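Thiamine-binding periplasmic protein (Escherichia coli, PDB 2QRY) captures thiamine, thiamine phosphate and thiamine diphosphate in the periplasm with high affinity, serving as the solute-binding component of the ThiBPQ ABC importer. Local coordinates at residues V121-G126 with Q246-A251; L85-L90 with G242-V247. All blocks are in the same frame, centred on the assembly; numbering follows the deposited sequence.

How the contacts relate
From the N terminus, 85-90, at the end of strand 81-86, opens the loop of contact 2, and 121-126, the start of strand 121-133, opens that of contact 1. Both close on strand 243-252, contact 2 on 242-247 and contact 1 on 246-251, sharing Q246 and V247. The second closing segment runs past the first, so the two loops cross instead of one containing the other. Strand 243-252 lies in the sheet between strands 81-86 and 121-133, antiparallel to both. A probable backbone hydrogen bond from V249 N to L85 O (2.9 Å) joins the two contacts directly, about 8 Å apart centre to centre.

Contact 1. Residues V121-G126 with Q246-A251; sequences VPFDYG and QVEVAA. With TPS (thiamin phosphate), chain E.
V121 and A250 bond to each other twice through their backbones, V121 N reaching A250 O at 2.9 Å while A250 N donates in return to V121 O. G126 and Q246 repeat this exchange at the far end, with G126 N again 2.9 Å from Q246 O. Between these pairs the register slips by a residue: E248 O accepts from F123 N (3.1 Å), but E248 N gives its hydrogen to D124 O (3.0 Å), so F123 and D124 together face one residue in a beta bulge. Strand 243-252 is here the antiparallel member that returns to the sheet that also holds strands 24-29, 54-59 and 81-86, with strand 121-133 as its antiparallel neighbour, as in the type II periplasmic binding proteins. The bulge turns F123 and D124 onto E248. Its CB lies over a face of the F123 ring, a CH-pi contact 3.9 Å from the centroid and 28° off the normal. D124 sets CG between its backbone N and carbonyl carbon (chi1 69°), which brings OD1 to 2.7 Å from E248 OE2. The carboxylate planes are nearly coplanar, 21° apart; oxygens this close suggest that one acid holds a proton. E248 OE1 is satisfied by the hydroxyl of Y30, and OE2 also approaches the thiazole methyl CM4 of thiamin phosphate at 3.3 Å, where negative charge would probably suit the cationic ring. Q246, on the same side of the sheet as E248, has its carbonyl oxygen OE1 held by Y218 of the thiamine site. On the opposite face, with P122, V247 and V249, the contact is apolar: P122 CB presses tightly on V247 CG1 (3.5 Å), and V249 CG1 packs beside the proline ring.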
loop_
_atom_site.group_PDB
_atom_site.type_symbol
_atom_site.label_atom_id
_atom_site.label_comp_id
_atom_site.label_asym_id
_atom_site.label_seq_id
_atom_site.Cartn_x
_atom_site.Cartn_y
_atom_site.Cartn_z
ATOM N N VAL A 121 -5.144 13.153 0.454
ATOM C CA VAL A 121 -5.419 12.939 1.867
ATOM C C VAL A 121 -5.066 11.521 2.325
ATOM O O VAL A 121 -5.554 10.534 1.771
ATOM C CB VAL A 121 -6.918 13.178 2.171
ATOM C CG1 VAL A 121 -7.159 13.152 3.671
ATOM C CG2 VAL A 121 -7.369 14.498 1.573
ATOM N N PRO A 122 -4.209 11.403 3.347
ATOM C CA PRO A 122 -3.833 10.076 3.839
ATOM C C PRO A 122 -4.989 9.433 4.594
ATOM O O PRO A 122 -5.811 10.132 5.189
ATOM C CB PRO A 122 -2.664 10.367 4.779
ATOM C CG PRO A 122 -2.102 11.632 4.262
ATOM C CD PRO A 122 -3.328 12.439 3.911
ATOM N N PHE A 123 -5.055 8.104 4.566
ATOM C CA PHE A 123 -6.091 7.393 5.300
ATOM C C PHE A 123 -5.489 6.269 6.145
ATOM O O PHE A 123 -6.157 5.716 7.017
ATOM C CB PHE A 123 -7.205 6.892 4.360
ATOM C CG PHE A 123 -6.777 5.853 3.354
ATOM C CD1 PHE A 123 -6.663 4.514 3.717
ATOM C CD2 PHE A 123 -6.582 6.201 2.019
ATOM C CE1 PHE A 123 -6.375 3.543 2.767
ATOM C CE2 PHE A 123 -6.293 5.236 1.061
ATOM C CZ PHE A 123 -6.191 3.908 1.434
ATOM N N ASP A 124 -4.223 5.945 5.889
ATOM C CA ASP A 124 -3.491 4.947 6.673
ATOM C C ASP A 124 -2.030 4.849 6.244
ATOM O O ASP A 124 -1.639 5.401 5.218
ATOM C CB ASP A 124 -4.156 3.552 6.637
ATOM C CG ASP A 124 -4.082 2.872 5.279
ATOM O OD1 ASP A 124 -3.124 3.110 4.505
ATOM O OD2 ASP A 124 -4.992 2.063 4.996
ATOM N N TYR A 125 -1.215 4.180 7.052
ATOM C CA TYR A 125 0.197 4.035 6.720
ATOM C C TYR A 125 0.753 2.721 7.248
ATOM O O TYR A 125 0.146 2.076 8.097
ATOM C CB TYR A 125 1.005 5.220 7.271
ATOM C CG TYR A 125 1.159 5.246 8.780
ATOM C CD1 TYR A 125 2.271 4.671 9.397
ATOM C CD2 TYR A 125 0.191 5.844 9.590
ATOM C CE1 TYR A 125 2.421 4.691 10.781
ATOM C CE2 TYR A 125 0.330 5.870 10.981
ATOM C CZ TYR A 125 1.449 5.293 11.567
ATOM O OH TYR A 125 1.604 5.325 12.936
ATOM N N GLY A 126 1.904 2.324 6.724
ATOM C CA GLY A 126 2.511 1.084 7.158
ATOM C C GLY A 126 3.937 0.953 6.672
ATOM O O GLY A 126 4.512 1.896 6.123
ATOM N N GLN A 246 5.012 3.692 3.753
ATOM C CA GLN A 246 3.936 3.910 2.804
ATOM C C GLN A 246 2.794 4.640 3.496
ATOM O O GLN A 246 2.372 4.271 4.594
ATOM C CB GLN A 246 3.384 2.599 2.226
ATOM C CG GLN A 246 2.247 2.858 1.232
ATOM C CD GLN A 246 1.496 1.608 0.804
ATOM O OE1 GLN A 246 0.941 0.881 1.634
ATOM N NE2 GLN A 246 1.461 1.360 -0.501
ATOM N N VAL A 247 2.308 5.687 2.845
ATOM C CA VAL A 247 1.179 6.443 3.344
ATOM C C VAL A 247 0.207 6.402 2.183
ATOM O O VAL A 247 0.454 7.007 1.145
ATOM C CB VAL A 247 1.537 7.918 3.643
ATOM C CG1 VAL A 247 0.290 8.665 4.071
ATOM C CG2 VAL A 247 2.605 7.996 4.728
ATOM N N GLU A 248 -0.886 5.667 2.342
ATOM C CA GLU A 248 -1.872 5.577 1.272
ATOM C C GLU A 248 -2.709 6.841 1.283
ATOM O O GLU A 248 -2.959 7.414 2.338
ATOM C CB GLU A 248 -2.765 4.350 1.466
ATOM C CG GLU A 248 -1.993 3.059 1.609
ATOM C CD GLU A 248 -2.869 1.846 1.413
ATOM O OE1 GLU A 248 -2.970 1.364 0.259
ATOM O OE2 GLU A 248 -3.468 1.384 2.410
ATOM N N VAL A 249 -3.155 7.263 0.111
ATOM C CA VAL A 249 -3.932 8.485 0.005
ATOM C C VAL A 249 -5.113 8.375 -0.942
ATOM O O VAL A 249 -5.256 7.407 -1.686
ATOM C CB VAL A 249 -3.046 9.644 -0.496
ATOM C CG1 VAL A 249 -1.840 9.807 0.412
ATOM C CG2 VAL A 249 -2.589 9.365 -1.913
ATOM N N ALA A 250 -5.957 9.395 -0.896
ATOM C CA ALA A 250 -7.124 9.487 -1.752
ATOM C C ALA A 250 -7.241 10.948 -2.202
ATOM O O ALA A 250 -6.748 11.856 -1.524
ATOM C CB ALA A 250 -8.363 9.065 -0.996
ATOM N N ALA A 251 -7.873 11.165 -3.350
ATOM C CA ALA A 251 -8.062 12.509 -3.873
ATOM C C ALA A 251 -9.278 12.533 -4.792
ATOM O O ALA A 251 -9.652 11.507 -5.372
ATOM C CB ALA A 251 -6.829 12.952 -4.632
HETATM C CM2 TPS E . -3.038 -9.686 5.866
HETATM N N3 TPS E . -2.500 -4.252 2.207
HETATM C C2 TPS E . -2.476 -5.375 1.517
HETATM S S1 TPS E . -2.235 -4.867 -0.112
HETATM C C5 TPS E . -2.167 -3.124 0.188
HETATM C C4 TPS E . -2.346 -3.066 1.554
HETATM C CM4 TPS E . -2.358 -1.725 2.279
HETATM C C6 TPS E . -1.952 -2.097 -0.879
HETATM C C7 TPS E . -1.957 -2.976 -2.130
HETATM O O7 TPS E . -1.717 -2.270 -3.342
HETATM N N1A TPS E . -1.816 -7.612 5.359
HETATM C C2A TPS E . -2.968 -8.285 5.302
HETATM N N3A TPS E . -4.054 -7.743 4.755
HETATM C C4A TPS E . -4.033 -6.495 4.238
HETATM N N4A TPS E . -5.176 -5.959 3.672
HETATM C C5A TPS E . -2.817 -5.743 4.280
HETATM C C6A TPS E . -1.705 -6.367 4.869
HETATM C C7A TPS E . -2.688 -4.309 3.711
HETATM P P1 TPS E . -1.772 -3.368 -4.527
HETATM O O1 TPS E . -0.769 -4.514 -4.217
HETATM O O2 TPS E . -1.488 -2.708 -5.937
HETATM O O3 TPS E . -3.193 -3.971 -4.559
#

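Contact 2. Residues L85-L90 with G242-V247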
loop_
_atom_site.group_PDB
_atom_site.type_symbol
_atom_site.label_atom_id
_atom_site.label_comp_id
_atom_site.label_asym_id
_atom_site.label_seq_id
_atom_site.Cartn_x
_atom_site.Cartn_y
_atom_site.Cartn_z
ATOM N N LEU A 85 -3.821 5.270 -3.787
ATOM C CA LEU A 85 -2.532 5.647 -4.356
ATOM C C LEU A 85 -1.702 5.815 -3.099
ATOM O O LEU A 85 -2.206 5.581 -2.013
ATOM C CB LEU A 85 -2.614 6.982 -5.088
ATOM C CG LEU A 85 -3.508 7.085 -6.319
ATOM C CD1 LEU A 85 -3.409 8.497 -6.889
ATOM C CD2 LEU A 85 -3.079 6.065 -7.361
ATOM N N ASP A 86 -0.437 6.191 -3.214
ATOM C CA ASP A 86 0.337 6.394 -1.996
ATOM C C ASP A 86 1.401 7.467 -2.148
ATOM O O ASP A 86 1.525 8.090 -3.201
ATOM C CB ASP A 86 0.943 5.075 -1.481
ATOM C CG ASP A 86 2.150 4.611 -2.276
ATOM O OD1 ASP A 86 2.631 5.359 -3.161
ATOM O OD2 ASP A 86 2.627 3.483 -2.000
ATOM N N ASN A 87 2.149 7.685 -1.074
ATOM C CA ASN A 87 3.188 8.704 -1.026
ATOM C C ASN A 87 4.193 8.678 -2.177
ATOM O O ASN A 87 4.711 9.721 -2.565
ATOM C CB ASN A 87 3.930 8.610 0.312
ATOM C CG ASN A 87 4.575 7.257 0.520
ATOM O OD1 ASN A 87 3.916 6.223 0.421
ATOM N ND2 ASN A 87 5.867 7.256 0.813
ATOM N N ASN A 88 4.466 7.502 -2.726
ATOM C CA ASN A 88 5.426 7.389 -3.818
ATOM C C ASN A 88 4.880 7.812 -5.176
ATOM O O ASN A 88 5.643 7.969 -6.131
ATOM C CB ASN A 88 5.945 5.950 -3.923
ATOM C CG ASN A 88 6.665 5.497 -2.670
ATOM O OD1 ASN A 88 7.535 6.199 -2.148
ATOM N ND2 ASN A 88 6.314 4.313 -2.186
ATOM N N LEU A 89 3.571 8.004 -5.275
ATOM C CA LEU A 89 2.973 8.374 -6.551
ATOM C C LEU A 89 2.449 9.801 -6.595
ATOM O O LEU A 89 1.930 10.229 -7.623
ATOM C CB LEU A 89 1.823 7.424 -6.878
ATOM C CG LEU A 89 2.112 5.931 -7.032
ATOM C CD1 LEU A 89 0.792 5.166 -7.050
ATOM C CD2 LEU A 89 2.903 5.689 -8.319
ATOM N N LEU A 90 2.576 10.533 -5.487
ATOM C CA LEU A 90 2.076 11.910 -5.408
ATOM C C LEU A 90 2.486 12.831 -6.558
ATOM O O LEU A 90 1.635 13.433 -7.208
ATOM C CB LEU A 90 2.500 12.558 -4.092
ATOM C CG LEU A 90 2.013 11.929 -2.786
ATOM C CD1 LEU A 90 2.487 12.794 -1.614
ATOM C CD2 LEU A 90 0.496 11.816 -2.787
ATOM N N GLY A 242 16.380 -1.035 7.938
ATOM C CA GLY A 242 15.212 -0.218 8.208
ATOM C C GLY A 242 14.176 -0.542 7.141
ATOM O O GLY A 242 14.473 -1.285 6.204
ATOM N N HIS A 243 12.976 0.015 7.266
ATOM C CA HIS A 243 11.902 -0.258 6.315
ATOM C C HIS A 243 11.324 0.974 5.620
ATOM O O HIS A 243 11.324 2.081 6.172
ATOM C CB HIS A 243 10.795 -1.030 7.026
ATOM C CG HIS A 243 11.241 -2.366 7.535
ATOM N ND1 HIS A 243 10.702 -3.553 7.085
ATOM C CD2 HIS A 243 12.222 -2.705 8.405
ATOM C CE1 HIS A 243 11.336 -4.564 7.653
ATOM N NE2 HIS A 243 12.263 -4.077 8.457
ATOM N N TYR A 244 10.833 0.764 4.401
ATOM C CA TYR A 244 10.264 1.838 3.600
ATOM C C TYR A 244 8.842 2.153 4.036
ATOM O O TYR A 244 8.028 1.255 4.236
ATOM C CB TYR A 244 10.296 1.465 2.114
ATOM C CG TYR A 244 10.192 2.663 1.198
ATOM C CD1 TYR A 244 8.987 3.355 1.052
ATOM C CD2 TYR A 244 11.311 3.129 0.496
ATOM C CE1 TYR A 244 8.894 4.485 0.226
ATOM C CE2 TYR A 244 11.229 4.252 -0.331
ATOM C CZ TYR A 244 10.017 4.924 -0.460
ATOM O OH TYR A 244 9.924 6.027 -1.278
ATOM N N LEU A 245 8.554 3.442 4.171
ATOM C CA LEU A 245 7.246 3.896 4.619
ATOM C C LEU A 245 6.242 4.134 3.514
ATOM O O LEU A 245 6.567 4.710 2.470
ATOM C CB LEU A 245 7.391 5.190 5.425
ATOM C CG LEU A 245 6.105 5.968 5.736
ATOM C CD1 LEU A 245 5.251 5.217 6.749
ATOM C CD2 LEU A 245 6.481 7.339 6.290
ATOM N N GLN A 246 5.012 3.692 3.753
ATOM C CA GLN A 246 3.936 3.910 2.804
ATOM C C GLN A 246 2.794 4.640 3.496
ATOM O O GLN A 246 2.372 4.271 4.594
ATOM C CB GLN A 246 3.384 2.599 2.226
ATOM C CG GLN A 246 2.247 2.858 1.232
ATOM C CD GLN A 246 1.496 1.608 0.804
ATOM O OE1 GLN A 246 0.941 0.881 1.634
ATOM N NE2 GLN A 246 1.461 1.360 -0.501
ATOM N N VAL A 247 2.308 5.687 2.845
ATOM C CA VAL A 247 1.179 6.443 3.344
ATOM C C VAL A 247 0.207 6.402 2.183
ATOM O O VAL A 247 0.454 7.007 1.145
ATOM C CB VAL A 247 1.537 7.918 3.643
ATOM C CG1 VAL A 247 0.290 8.665 4.071
ATOM C CG2 VAL A 247 2.605 7.996 4.728
#
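N87 grips the backbone of 245-247 with side chain and backbone together. Its backbone N donates to V247 O (2.9 Å), and its OD1 receives V247 N at 3.0 Å, the donor standing 65° out of the amide's carbonyl plane. ND2 meanwhile reaches back along the strand to L245 O (3.1 Å). Holding CG between backbone N and carbonyl carbon (chi1 60°) lets the amide lie alongside 245-247. Q246 and Y244, two residues apart and on the same side of the strand, add a bond each. Q246 NE2, whose amide also bonds Y218, meets D86 OD2 at 2.8 Å; OD2 lies close to the amide plane of Q246 and accepts through its anti lone pair, while the two flat groups are turned 70° apart. The Y244 hydroxyl donates to N88 OD1 over a short 2.5 Å and also accepts from F308 N. In the second shell, D86 OD1 takes N88 N at 2.9 Å. That bond makes an Asx turn at the end of strand 81-86, where it leaves antiparallel strand 243-252, within the central sheet order 54-59, 24-29, 81-86, 243-252, 121-133 characteristic of the type II periplasmic binding fold.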